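Local structure of endoglucanase A (Clostridium longisporum, 6Q1I) at residues 61-66 / 338-343; 118-123 / 133-138. The protein hydrolyses internal beta-1,4-glucosidic linkages in beta-glucan, lichenan and carboxymethylcellulose, also cleaves xylan, and prefers the longer cellooligosaccharides. One frame throughout, in Å; residues are numbered along the deposited sequence.

The chain folds as the family 5 catalytic domain, a barrel of eight parallel strands ringed by helices. From the N terminus, strand 23-27 leads to helix 58-67, which carries the first half of contact 1; its second half, 338-343, comes only after the last strand, 314-318. Contact 1 therefore closes a loop holding most of the barrel and ties helix 58-67, after the first strand, to the loop between the last strand and the last helix. Contact 2 is nested inside that loop and is far more local: segment 118-123, after strand 109-113, folds back on helix 128-145, the next helix. The two contacts lie on opposite sides of the chain's centre, their centres about 35 Å apart.

Contact 1: residues 61-66 / 338-343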
# COMPACT_ATOMS: atom_id res chain seq x y z
N ILE A 61 11.97 6.52 10.78
CA ILE A 61 10.59 6.32 11.19
C ILE A 61 10.16 7.41 12.17
O ILE A 61 9.04 7.94 12.07
CB ILE A 61 10.44 4.91 11.79
CG1 ILE A 61 10.86 3.84 10.78
CG2 ILE A 61 9.01 4.69 12.29
CD1 ILE A 61 10.16 3.91 9.43
N ASP A 62 11.03 7.76 13.12
CA ASP A 62 10.73 8.83 14.06
C ASP A 62 10.42 10.13 13.33
O ASP A 62 9.53 10.88 13.75
CB ASP A 62 11.93 9.09 14.97
CG ASP A 62 12.28 7.93 15.90
OD1 ASP A 62 11.48 7.00 16.14
OD2 ASP A 62 13.40 8.01 16.46
N LYS A 63 11.17 10.44 12.27
CA LYS A 63 10.93 11.67 11.53
C LYS A 63 9.52 11.69 10.93
O LYS A 63 8.84 12.72 10.96
CB LYS A 63 11.98 11.80 10.43
CG LYS A 63 11.97 13.11 9.69
CD LYS A 63 12.77 14.18 10.42
CE LYS A 63 12.67 15.49 9.67
NZ LYS A 63 13.63 16.48 10.17
N ILE A 64 9.08 10.55 10.39
CA ILE A 64 7.74 10.44 9.82
C ILE A 64 6.67 10.62 10.91
O ILE A 64 5.71 11.38 10.75
CB ILE A 64 7.61 9.10 9.08
CG1 ILE A 64 8.59 9.03 7.92
CG2 ILE A 64 6.17 8.85 8.60
CD1 ILE A 64 8.46 10.15 6.91
N LYS A 65 6.82 9.90 12.03
CA LYS A 65 5.87 10.04 13.13
C LYS A 65 5.82 11.47 13.64
O LYS A 65 4.74 12.03 13.87
CB LYS A 65 6.27 9.09 14.26
CG LYS A 65 5.52 9.31 15.57
CD LYS A 65 4.04 9.04 15.45
CE LYS A 65 3.32 9.32 16.76
NZ LYS A 65 1.89 8.91 16.71
N ASN A 66 6.98 12.09 13.85
CA ASN A 66 7.01 13.43 14.42
C ASN A 66 6.48 14.49 13.46
O ASN A 66 6.09 15.57 13.90
CB ASN A 66 8.42 13.76 14.89
CG ASN A 66 8.82 12.96 16.11
OD1 ASN A 66 7.97 12.55 16.90
ND2 ASN A 66 10.11 12.73 16.26
N LEU A 338 17.78 13.15 6.48
CA LEU A 338 16.60 13.36 7.32
C LEU A 338 16.01 14.76 7.16
O LEU A 338 15.24 15.20 8.02
CB LEU A 338 16.85 13.00 8.79
CG LEU A 338 17.28 11.55 9.01
CD1 LEU A 338 17.39 11.24 10.49
CD2 LEU A 338 16.33 10.58 8.33
N ASN A 339 16.37 15.46 6.10
CA ASN A 339 15.65 16.65 5.65
C ASN A 339 14.63 16.23 4.59
O ASN A 339 14.71 15.15 4.02
CB ASN A 339 16.62 17.67 5.05
CG ASN A 339 17.60 18.24 6.06
OD1 ASN A 339 17.27 18.42 7.23
ND2 ASN A 339 18.81 18.53 5.61
N TRP A 340 13.69 17.12 4.30
CA TRP A 340 12.66 16.86 3.30
C TRP A 340 13.14 17.35 1.93
O TRP A 340 13.71 18.43 1.81
CB TRP A 340 11.35 17.56 3.66
CG TRP A 340 10.89 17.20 5.01
CD1 TRP A 340 11.12 17.89 6.15
CD2 TRP A 340 10.14 16.04 5.38
NE1 TRP A 340 10.57 17.23 7.22
CE2 TRP A 340 9.96 16.09 6.77
CE3 TRP A 340 9.61 14.96 4.67
CZ2 TRP A 340 9.28 15.11 7.47
CZ3 TRP A 340 8.92 13.98 5.37
CH2 TRP A 340 8.77 14.07 6.76
N TYR A 341 12.90 16.53 0.90
CA TYR A 341 13.11 17.00 -0.46
C TYR A 341 12.18 18.17 -0.78
O TYR A 341 12.56 19.11 -1.48
CB TYR A 341 12.83 15.87 -1.46
CG TYR A 341 13.79 14.71 -1.44
CD1 TYR A 341 15.11 14.85 -1.85
CD2 TYR A 341 13.36 13.45 -1.04
CE1 TYR A 341 15.98 13.77 -1.85
CE2 TYR A 341 14.22 12.37 -1.04
CZ TYR A 341 15.52 12.54 -1.44
OH TYR A 341 16.38 11.46 -1.44
N PHE A 342 10.93 18.10 -0.29
CA PHE A 342 9.88 19.10 -0.53
C PHE A 342 9.10 19.31 0.77
O PHE A 342 8.04 18.72 1.00
CB PHE A 342 8.96 18.67 -1.68
CG PHE A 342 9.69 18.48 -2.97
CD1 PHE A 342 10.05 19.58 -3.73
CD2 PHE A 342 10.04 17.21 -3.42
CE1 PHE A 342 10.75 19.42 -4.91
CE2 PHE A 342 10.74 17.05 -4.60
CZ PHE A 342 11.09 18.16 -5.35
N SER A 343 9.64 20.17 1.65
CA SER A 343 8.94 20.44 2.90
C SER A 343 7.55 21.01 2.65
O SER A 343 6.65 20.77 3.46
CB SER A 343 9.78 21.38 3.78
OG SER A 343 9.98 22.62 3.14
O HOH W 1 14.10 18.52 8.66
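Lys63 meets the loop 338-343 from CG to NZ, its methylenes along Trp340 and its amine at a backbone carbonyl. CG lies 4.0 Å from CZ2 of Trp340, and CE comes to 3.7 Å from the indole NE1, approaching the ring obliquely. Beyond CE the NZ atom reaches Leu338 O at 3.0 Å, a weak hydrogen bond. The same amine donates to a water 2.6 Å away, and that water passes a weak bond to OD1 of Asn339. Next to the lysine on the helix, Ile64 brings its CD1 methyl to 3.9 Å from Trp340 CH2, so Lys63 runs along the NE1-CZ2 side of the indole and Ile64 meets its CH2-CZ3 end.

Lys63 leaves the helix with CG opposite the backbone N (chi1 -172°), then bends at chi2 (85°); beyond the bend the chain is nearly straight and passes close by Leu338 O. With CG anti to the carbonyl carbon (chi1 -55°), the indole of Trp340 extends toward the helix. In the second shell, Ile64 also rests on Ile72 of strand 71-74, while Leu338 touches Ala59 and Met60, earlier on the helix. Trp340 packs on Ala67 and has a cation-pi partner in Lys346 of the final helix.

The contact joins helix 58-67, after the first strand, to the loop before the last helix, 343-356, at the seam where the ring closes. Its chemistry is mixed: dispersion between alkyl groups and the indole, with a carbonyl and a water at the amine. Since neither polar partner is an anion, the link probably owes little to charge neutralisation.

Contact 2: residues 118-123 / 133-138; sequences GNWVIP and PKLKTL
Lys134 lies across one face of the Trp120 indole, running from its benzo rim to the five-membered ring. Lys134 CB stands 3.9 Å from Trp120 CZ3; Lys134 CG is 3.6 Å from Trp120 CZ3, and Lys134 CD 3.7 Å from Trp120 CE3. CE sits over the benzo ring, 3.7 Å from its centroid and 14° off the normal, a CH-pi contact. NZ then passes on to the five-membered ring, 4.2 Å from its centroid, and makes a cation-pi interaction from over the face. This steady progress requires an extended chain: all four torsions of the lysine are near 180°, and none turns it off the indole. Around it, the lysine also touches Leu82 and Asn86 of another loop.

In this eight-stranded TIM barrel, the loop that follows strand 109-113 doubles back against helix 128-145, the next helix. Trp120 places CG between the backbone N and the carbonyl carbon (chi1 68°), and the indole points across to that helix. On the opposite face, toward the rim, lies CG2 of Val121, 3.4 Å above the ring plane; Val121 is the central residue of an inverse gamma turn. At the rim, the backbone CA of Leu135 lies in the ring plane, and CD2 of Leu138 meets Trp120 CZ2 at 4.0 Å. Leu135 CD1 approaches Trp120 CH2 at 4.2 Å, while Leu135 itself also packs on Tyr184 of helix 175-194. The polar NE1 looks elsewhere, to a hydrogen bond with OE1 of Glu117 just before the loop segment.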
# COMPACT_ATOMS: atom_id res chain seq x y z
N GLY A 118 3.97 -10.55 -8.56
CA GLY A 118 3.23 -10.82 -9.78
C GLY A 118 3.90 -11.75 -10.78
O GLY A 118 3.24 -12.19 -11.73
N ASN A 119 5.20 -12.03 -10.61
CA ASN A 119 5.82 -13.07 -11.43
C ASN A 119 5.30 -14.46 -11.09
O ASN A 119 5.42 -15.36 -11.93
CB ASN A 119 7.35 -13.06 -11.25
CG ASN A 119 7.76 -13.36 -9.83
OD1 ASN A 119 7.35 -12.67 -8.92
ND2 ASN A 119 8.54 -14.41 -9.63
N TRP A 120 4.75 -14.65 -9.89
CA TRP A 120 4.19 -15.94 -9.49
C TRP A 120 2.72 -15.88 -9.10
O TRP A 120 2.02 -16.86 -9.32
CB TRP A 120 5.05 -16.61 -8.40
CG TRP A 120 5.07 -15.95 -7.04
CD1 TRP A 120 5.90 -14.95 -6.62
CD2 TRP A 120 4.25 -16.27 -5.92
NE1 TRP A 120 5.63 -14.61 -5.31
CE2 TRP A 120 4.61 -15.42 -4.86
CE3 TRP A 120 3.23 -17.20 -5.71
CZ2 TRP A 120 3.99 -15.46 -3.61
CZ3 TRP A 120 2.61 -17.25 -4.48
CH2 TRP A 120 2.99 -16.38 -3.44
N VAL A 121 2.24 -14.78 -8.53
CA VAL A 121 0.82 -14.62 -8.24
C VAL A 121 0.14 -14.17 -9.53
O VAL A 121 0.00 -12.97 -9.81
CB VAL A 121 0.56 -13.65 -7.08
CG1 VAL A 121 -0.94 -13.49 -6.84
CG2 VAL A 121 1.24 -14.17 -5.82
N ILE A 122 -0.23 -15.13 -10.36
CA ILE A 122 -0.79 -14.90 -11.69
C ILE A 122 -2.28 -15.19 -11.61
O ILE A 122 -2.66 -16.34 -11.34
CB ILE A 122 -0.09 -15.79 -12.73
CG1 ILE A 122 1.40 -15.44 -12.81
CG2 ILE A 122 -0.77 -15.64 -14.07
CD1 ILE A 122 2.23 -16.53 -13.44
N PRO A 123 -3.16 -14.20 -11.82
CA PRO A 123 -4.60 -14.42 -11.58
C PRO A 123 -5.33 -14.98 -12.80
O PRO A 123 -6.13 -14.31 -13.46
CB PRO A 123 -5.09 -13.02 -11.20
CG PRO A 123 -4.20 -12.09 -12.01
CD PRO A 123 -2.85 -12.77 -12.07
N PRO A 133 -1.84 -22.72 -2.99
CA PRO A 133 -1.19 -23.33 -1.82
C PRO A 133 0.03 -22.55 -1.36
O PRO A 133 0.29 -22.45 -0.16
CB PRO A 133 -0.82 -24.74 -2.30
CG PRO A 133 -1.62 -24.99 -3.52
CD PRO A 133 -1.97 -23.66 -4.12
N LYS A 134 0.79 -21.99 -2.31
CA LYS A 134 1.99 -21.24 -1.97
C LYS A 134 1.63 -19.93 -1.28
O LYS A 134 2.24 -19.56 -0.28
CB LYS A 134 2.80 -20.99 -3.24
CG LYS A 134 4.06 -20.18 -3.06
CD LYS A 134 4.86 -20.18 -4.35
CE LYS A 134 6.00 -19.19 -4.32
NZ LYS A 134 6.80 -19.28 -5.58
N LEU A 135 0.61 -19.23 -1.79
CA LEU A 135 0.16 -17.99 -1.16
C LEU A 135 -0.36 -18.25 0.25
O LEU A 135 -0.12 -17.45 1.17
CB LEU A 135 -0.90 -17.32 -2.03
CG LEU A 135 -1.45 -15.99 -1.52
CD1 LEU A 135 -0.37 -14.93 -1.42
CD2 LEU A 135 -2.58 -15.51 -2.42
N LYS A 136 -1.06 -19.37 0.43
CA LYS A 136 -1.59 -19.71 1.75
C LYS A 136 -0.47 -20.04 2.74
O LYS A 136 -0.51 -19.60 3.89
CB LYS A 136 -2.58 -20.88 1.61
CG LYS A 136 -3.88 -20.47 0.91
CD LYS A 136 -4.90 -21.61 0.87
CE LYS A 136 -5.52 -21.89 2.22
NZ LYS A 136 -6.40 -20.78 2.71
N THR A 137 0.54 -20.79 2.31
CA THR A 137 1.66 -21.09 3.21
C THR A 137 2.43 -19.82 3.55
O THR A 137 2.87 -19.63 4.69
CB THR A 137 2.59 -22.12 2.58
OG1 THR A 137 1.84 -23.26 2.14
CG2 THR A 137 3.62 -22.55 3.61
N LEU A 138 2.61 -18.93 2.57
CA LEU A 138 3.25 -17.65 2.84
C LEU A 138 2.49 -16.87 3.90
O LEU A 138 3.07 -16.40 4.89
CB LEU A 138 3.36 -16.84 1.54
CG LEU A 138 3.88 -15.41 1.69
CD1 LEU A 138 5.28 -15.38 2.31
CD2 LEU A 138 3.87 -14.72 0.35